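Local coordinates for inclusion membrane protein A (Chlamydia trachomatis, PDB 6E6A), which is a SNARE-like protein of the inclusion membrane whose soluble domain, the part described here, probably contributes to homotypic fusion of chlamydial inclusions, at residues 30-35 with 48-53; 44-49 with 129-134. The protein carries 3 engineered substitutions. All coordinates share one frame; numbering follows the deposited sequence.

Overall arrangement
Both contacts use helix 44-62, which pairs with helix 18-38 in contact 1 and with helix 125-163 in contact 2, so a single helix serves two partners in an all-helical bundle. Their centres lie about 9 Å apart, at about 16 and 18 Å from the centre of the chain and on the same side of it. Leu131 joins them: Phe32 CE1 packs on Leu131 CD2 at 3.6 Å and Phe53 CZ reaches Leu131 O at 3.4 Å. Leu35 CG also packs on Leu46 CD1, 4.2 Å away. A sodium ion is bound by Glu31 on segment 30-35, a residue that does not touch segment 48-53.

Contact 1: residues 30-35 with 48-53. With NA (sodium ion), chain C.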
loop_
_atom_site.group_PDB
_atom_site.type_symbol
_atom_site.label_atom_id
_atom_site.label_comp_id
_atom_site.label_asym_id
_atom_site.label_seq_id
_atom_site.Cartn_x
_atom_site.Cartn_y
_atom_site.Cartn_z
ATOM N N LYS A 30 -6.477 9.104 -7.979
ATOM C CA LYS A 30 -7.233 10.018 -8.830
ATOM C C LYS A 30 -6.353 10.655 -9.901
ATOM O O LYS A 30 -6.803 10.856 -11.034
ATOM C CB LYS A 30 -7.908 11.083 -7.974
ATOM C CG LYS A 30 -8.905 10.505 -6.977
ATOM C CD LYS A 30 -9.845 11.580 -6.467
ATOM C CE LYS A 30 -9.065 12.742 -5.861
ATOM N NZ LYS A 30 -8.506 12.418 -4.528
ATOM N N GLU A 31 -5.107 10.995 -9.562
ATOM C CA GLU A 31 -4.199 11.526 -10.579
ATOM C C GLU A 31 -4.073 10.557 -11.748
ATOM O O GLU A 31 -4.136 10.958 -12.918
ATOM C CB GLU A 31 -2.826 11.804 -9.961
ATOM C CG GLU A 31 -1.857 12.567 -10.880
ATOM C CD GLU A 31 -2.289 14.004 -11.135
ATOM O OE1 GLU A 31 -3.048 14.558 -10.310
ATOM O OE2 GLU A 31 -1.875 14.581 -12.162
ATOM N N PHE A 32 -3.958 9.268 -11.455
ATOM C CA PHE A 32 -3.799 8.308 -12.536
ATOM C C PHE A 32 -5.125 7.955 -13.212
ATOM O O PHE A 32 -5.127 7.686 -14.415
ATOM C CB PHE A 32 -3.026 7.090 -12.025
ATOM C CG PHE A 32 -1.540 7.332 -11.991
ATOM C CD1 PHE A 32 -0.768 7.138 -13.121
ATOM C CD2 PHE A 32 -0.932 7.837 -10.854
ATOM C CE1 PHE A 32 0.592 7.406 -13.105
ATOM C CE2 PHE A 32 0.429 8.099 -10.835
ATOM C CZ PHE A 32 1.184 7.887 -11.959
ATOM N N LEU A 33 -6.267 8.012 -12.512
ATOM C CA LEU A 33 -7.543 7.893 -13.229
ATOM C C LEU A 33 -7.725 9.053 -14.216
ATOM O O LEU A 33 -8.198 8.861 -15.351
ATOM C CB LEU A 33 -8.717 7.823 -12.245
ATOM C CG LEU A 33 -10.097 7.466 -12.807
ATOM C CD1 LEU A 33 -10.042 6.194 -13.664
ATOM C CD2 LEU A 33 -11.100 7.292 -11.671
ATOM N N HIS A 34 -7.381 10.271 -13.784
ATOM C CA HIS A 34 -7.366 11.425 -14.681
ATOM C C HIS A 34 -6.466 11.177 -15.884
ATOM O O HIS A 34 -6.874 11.368 -17.039
ATOM C CB HIS A 34 -6.913 12.682 -13.920
ATOM C CG HIS A 34 -8.027 13.422 -13.230
ATOM N ND1 HIS A 34 -8.652 14.522 -13.782
ATOM C CD2 HIS A 34 -8.617 13.225 -12.026
ATOM C CE1 HIS A 34 -9.587 14.960 -12.953
ATOM N NE2 HIS A 34 -9.585 14.189 -11.881
ATOM N N LEU A 35 -5.238 10.723 -15.628
ATOM C CA LEU A 35 -4.312 10.427 -16.716
ATOM C C LEU A 35 -4.909 9.411 -17.680
ATOM O O LEU A 35 -4.747 9.527 -18.902
ATOM C CB LEU A 35 -2.987 9.919 -16.133
ATOM C CG LEU A 35 -1.802 9.776 -17.092
ATOM C CD1 LEU A 35 -1.371 11.138 -17.596
ATOM C CD2 LEU A 35 -0.653 9.069 -16.403
ATOM N N ALA A 48 -4.857 1.993 -20.028
ATOM C CA ALA A 48 -5.212 0.803 -19.262
ATOM C C ALA A 48 -4.394 0.701 -17.980
ATOM O O ALA A 48 -4.951 0.456 -16.903
ATOM C CB ALA A 48 -5.013 -0.449 -20.118
ATOM N N VAL A 49 -3.068 0.883 -18.070
ATOM C CA VAL A 49 -2.268 0.768 -16.846
ATOM C C VAL A 49 -2.625 1.886 -15.854
ATOM O O VAL A 49 -2.782 1.645 -14.639
ATOM C CB VAL A 49 -0.756 0.702 -17.170
ATOM C CG1 VAL A 49 -0.182 2.044 -17.599
ATOM C CG2 VAL A 49 0.022 0.164 -15.966
ATOM N N SER A 50 -2.816 3.118 -16.357
ATOM C CA SER A 50 -3.169 4.222 -15.468
ATOM C C SER A 50 -4.493 3.952 -14.761
ATOM O O SER A 50 -4.628 4.223 -13.556
ATOM C CB SER A 50 -3.237 5.535 -16.256
ATOM O OG SER A 50 -1.982 5.863 -16.827
ATOM N N GLN A 51 -5.478 3.406 -15.486
ATOM C CA GLN A 51 -6.766 3.084 -14.871
ATOM C C GLN A 51 -6.612 1.997 -13.817
ATOM O O GLN A 51 -7.274 2.040 -12.770
ATOM C CB GLN A 51 -7.773 2.639 -15.933
ATOM C CG GLN A 51 -9.182 2.404 -15.383
ATOM C CD GLN A 51 -10.159 1.924 -16.446
ATOM O OE1 GLN A 51 -9.776 1.257 -17.404
ATOM N NE2 GLN A 51 -11.425 2.282 -16.288
ATOM N N ASP A 52 -5.735 1.017 -14.079
ATOM C CA ASP A 52 -5.494 -0.071 -13.129
ATOM C C ASP A 52 -5.034 0.461 -11.780
ATOM O O ASP A 52 -5.343 -0.119 -10.721
ATOM C CB ASP A 52 -4.412 -1.009 -13.671
ATOM C CG ASP A 52 -4.886 -1.865 -14.823
ATOM O OD1 ASP A 52 -6.100 -1.890 -15.112
ATOM O OD2 ASP A 52 -4.023 -2.518 -15.439
ATOM N N PHE A 53 -4.258 1.545 -11.811
ATOM C CA PHE A 53 -3.741 2.095 -10.558
ATOM C C PHE A 53 -4.844 2.497 -9.577
ATOM O O PHE A 53 -4.615 2.471 -8.360
ATOM C CB PHE A 53 -2.837 3.297 -10.830
ATOM C CG PHE A 53 -1.377 2.941 -10.953
ATOM C CD1 PHE A 53 -0.757 2.891 -12.189
ATOM C CD2 PHE A 53 -0.629 2.651 -9.827
ATOM C CE1 PHE A 53 0.589 2.554 -12.292
ATOM C CE2 PHE A 53 0.713 2.317 -9.926
ATOM C CZ PHE A 53 1.315 2.276 -11.158
HETATM NA NA NA C . -3.701 16.825 -9.371
#
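Phe32 and Ser50 bring two helix backbones unusually close: Phe32 O sits 3.4 Å from Ser50 CB, and the local axes approach to 7.4 Å, yet no hydrogen bond passes between the segments. The small side chain of Ser50, whose CB is directed at the partner helix, probably permits this approach. With chi1 at -62°, OG lies beside its own backbone N and bonds back to Leu46 O one turn earlier, which satisfies the buried hydroxyl within its own helix. Leu35 CD2 then rests against that OG at 3.5 Å, while the same oxygen lies at the edge of the Phe32 ring, near its plane.

About one turn beyond Ser50, Phe53 meets the same Phe32, CB to CB at 4.0 Å; their ring planes are inclined at 34°, an oblique pair with centroids 5.1 Å apart. At the margin, Leu33 CD1 touches Gln51 CG at 4.2 Å. Glu31 turns from the seam: its OE1 binds the sodium ion at 2.5 Å, and OE2 makes a salt bridge to Arg115.

The segments run nearly antiparallel, at 152°, forming a helical hairpin. Helix 110-119 packs on Phe32 and Leu35, whereas helices 87-107 and 125-163 meet both phenylalanines through Leu107 and Leu131.

Contact 2: residues 44-49 with 129-134; sequences KDLSAV and EELKTI
Val49, Lys132 and Leu131 supply most of the buried surface here. Val49 points its CB at segment 129-134 and spreads its two methyls over neighbouring residues: CG2 touches Lys132 CG at 3.7 Å, and CG1 lies 4.1 Å from Leu131 CB. In both pairs the side chains cross at about a right angle. With chi1 at 74°, CG2, anti to the backbone N, is the methyl turned to Lys132, and CG1, between the backbone N and the carbonyl carbon, the one turned to Leu131.

Lys132 crosses the valine at CG and continues, extended beyond it, to Asp45, near the N-terminal end of segment 44-49. There NZ forms a salt bridge with Asp45, bonding to OD2 at 3.2 Å through the syn lone pair of that oxygen and more weakly to OD1 at 3.4 Å. NZ thus faces both oxygens of the carboxylate, at the partly exposed border of the contact.

The two helices run in the same sense at 24°, with local axes 10.1 Å apart, a parallel pair within the helical bundle. At this spacing the contact runs through side chains, although Val49 CG2 also reaches the backbone at Leu131 C.

On the buried flank Leu131 CD1 meets Leu46 CD2 at 3.6 Å. Helices 87-107 and 110-119 pack against Leu131 through Leu107 and Leu110, and Val114 of the latter helix touches Leu46.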
loop_
_atom_site.group_PDB
_atom_site.type_symbol
_atom_site.label_atom_id
_atom_site.label_comp_id
_atom_site.label_asym_id
_atom_site.label_seq_id
_atom_site.Cartn_x
_atom_site.Cartn_y
_atom_site.Cartn_z
ATOM N N LYS A 44 -4.006 3.546 -25.797
ATOM C CA LYS A 44 -4.725 2.466 -25.120
ATOM C C LYS A 44 -3.920 1.852 -23.978
ATOM O O LYS A 44 -4.435 1.662 -22.871
ATOM C CB LYS A 44 -5.112 1.387 -26.134
ATOM C CG LYS A 44 -6.256 0.483 -25.680
ATOM C CD LYS A 44 -6.751 -0.379 -26.834
ATOM C CE LYS A 44 -7.038 -1.799 -26.383
ATOM N NZ LYS A 44 -8.320 -1.912 -25.631
ATOM N N ASP A 45 -2.671 1.479 -24.262
ATOM C CA ASP A 45 -1.851 0.741 -23.302
ATOM C C ASP A 45 -1.618 1.560 -22.033
ATOM O O ASP A 45 -1.808 1.069 -20.903
ATOM C CB ASP A 45 -0.521 0.392 -23.978
ATOM C CG ASP A 45 0.294 -0.629 -23.205
ATOM O OD1 ASP A 45 1.512 -0.733 -23.469
ATOM O OD2 ASP A 45 -0.280 -1.334 -22.348
ATOM N N LEU A 46 -1.255 2.834 -22.209
ATOM C CA LEU A 46 -1.006 3.713 -21.071
ATOM C C LEU A 46 -2.294 3.993 -20.315
ATOM O O LEU A 46 -2.300 4.041 -19.081
ATOM C CB LEU A 46 -0.354 5.011 -21.555
ATOM C CG LEU A 46 0.110 6.108 -20.587
ATOM C CD1 LEU A 46 -0.994 7.091 -20.275
ATOM C CD2 LEU A 46 0.673 5.530 -19.299
ATOM N N SER A 47 -3.397 4.182 -21.047
ATOM C CA SER A 47 -4.686 4.401 -20.403
ATOM C C SER A 47 -5.092 3.213 -19.537
ATOM O O SER A 47 -5.623 3.391 -18.433
ATOM C CB SER A 47 -5.749 4.660 -21.469
ATOM O OG SER A 47 -6.994 4.962 -20.867
ATOM N N ALA A 48 -4.857 1.993 -20.028
ATOM C CA ALA A 48 -5.212 0.803 -19.262
ATOM C C ALA A 48 -4.394 0.701 -17.980
ATOM O O ALA A 48 -4.951 0.456 -16.903
ATOM C CB ALA A 48 -5.013 -0.449 -20.118
ATOM N N VAL A 49 -3.068 0.883 -18.070
ATOM C CA VAL A 49 -2.268 0.768 -16.846
ATOM C C VAL A 49 -2.625 1.886 -15.854
ATOM O O VAL A 49 -2.782 1.645 -14.639
ATOM C CB VAL A 49 -0.756 0.702 -17.170
ATOM C CG1 VAL A 49 -0.182 2.044 -17.599
ATOM C CG2 VAL A 49 0.022 0.164 -15.966
ATOM N N GLU A 129 6.254 0.662 -19.226
ATOM C CA GLU A 129 6.901 -0.475 -18.570
ATOM C C GLU A 129 7.155 -0.209 -17.089
ATOM O O GLU A 129 6.951 -1.094 -16.244
ATOM C CB GLU A 129 8.213 -0.804 -19.282
ATOM C CG GLU A 129 9.114 -1.782 -18.521
ATOM C CD GLU A 129 8.658 -3.224 -18.656
ATOM O OE1 GLU A 129 9.339 -4.121 -18.110
ATOM O OE2 GLU A 129 7.618 -3.467 -19.309
ATOM N N GLU A 130 7.635 0.990 -16.753
ATOM C CA GLU A 130 7.851 1.317 -15.348
ATOM C C GLU A 130 6.533 1.342 -14.584
ATOM O O GLU A 130 6.461 0.872 -13.441
ATOM C CB GLU A 130 8.590 2.650 -15.206
ATOM C CG GLU A 130 8.875 3.004 -13.747
ATOM C CD GLU A 130 9.790 4.208 -13.559
ATOM O OE1 GLU A 130 10.119 4.893 -14.553
ATOM O OE2 GLU A 130 10.171 4.474 -12.396
ATOM N N LEU A 131 5.473 1.883 -15.198
ATOM C CA LEU A 131 4.181 1.933 -14.519
ATOM C C LEU A 131 3.621 0.534 -14.292
ATOM O O LEU A 131 3.048 0.256 -13.233
ATOM C CB LEU A 131 3.195 2.781 -15.324
ATOM C CG LEU A 131 3.381 4.294 -15.219
ATOM C CD1 LEU A 131 2.621 5.009 -16.325
ATOM C CD2 LEU A 131 2.908 4.777 -13.844
ATOM N N LYS A 132 3.798 -0.368 -15.261
ATOM C CA LYS A 132 3.393 -1.761 -15.074
ATOM C C LYS A 132 4.169 -2.421 -13.940
ATOM O O LYS A 132 3.589 -3.146 -13.119
ATOM C CB LYS A 132 3.577 -2.541 -16.379
ATOM C CG LYS A 132 2.460 -2.304 -17.382
ATOM C CD LYS A 132 2.805 -2.880 -18.754
ATOM C CE LYS A 132 1.617 -2.803 -19.709
ATOM N NZ LYS A 132 2.018 -3.125 -21.113
ATOM N N THR A 133 5.487 -2.198 -13.890
ATOM C CA THR A 133 6.295 -2.787 -12.825
ATOM C C THR A 133 5.878 -2.271 -11.449
ATOM O O THR A 133 5.764 -3.050 -10.485
ATOM C CB THR A 133 7.769 -2.469 -13.074
ATOM O OG1 THR A 133 8.150 -2.943 -14.372
ATOM C CG2 THR A 133 8.658 -3.103 -12.002
ATOM N N ILE A 134 5.641 -0.960 -11.339
ATOM C CA ILE A 134 5.214 -0.375 -10.071
ATOM C C ILE A 134 3.834 -0.889 -9.676
ATOM O O ILE A 134 3.598 -1.221 -8.511
ATOM C CB ILE A 134 5.242 1.164 -10.141
ATOM C CG1 ILE A 134 6.685 1.681 -10.227
ATOM C CG2 ILE A 134 4.544 1.767 -8.923
ATOM C CD1 ILE A 134 6.793 3.125 -10.719
#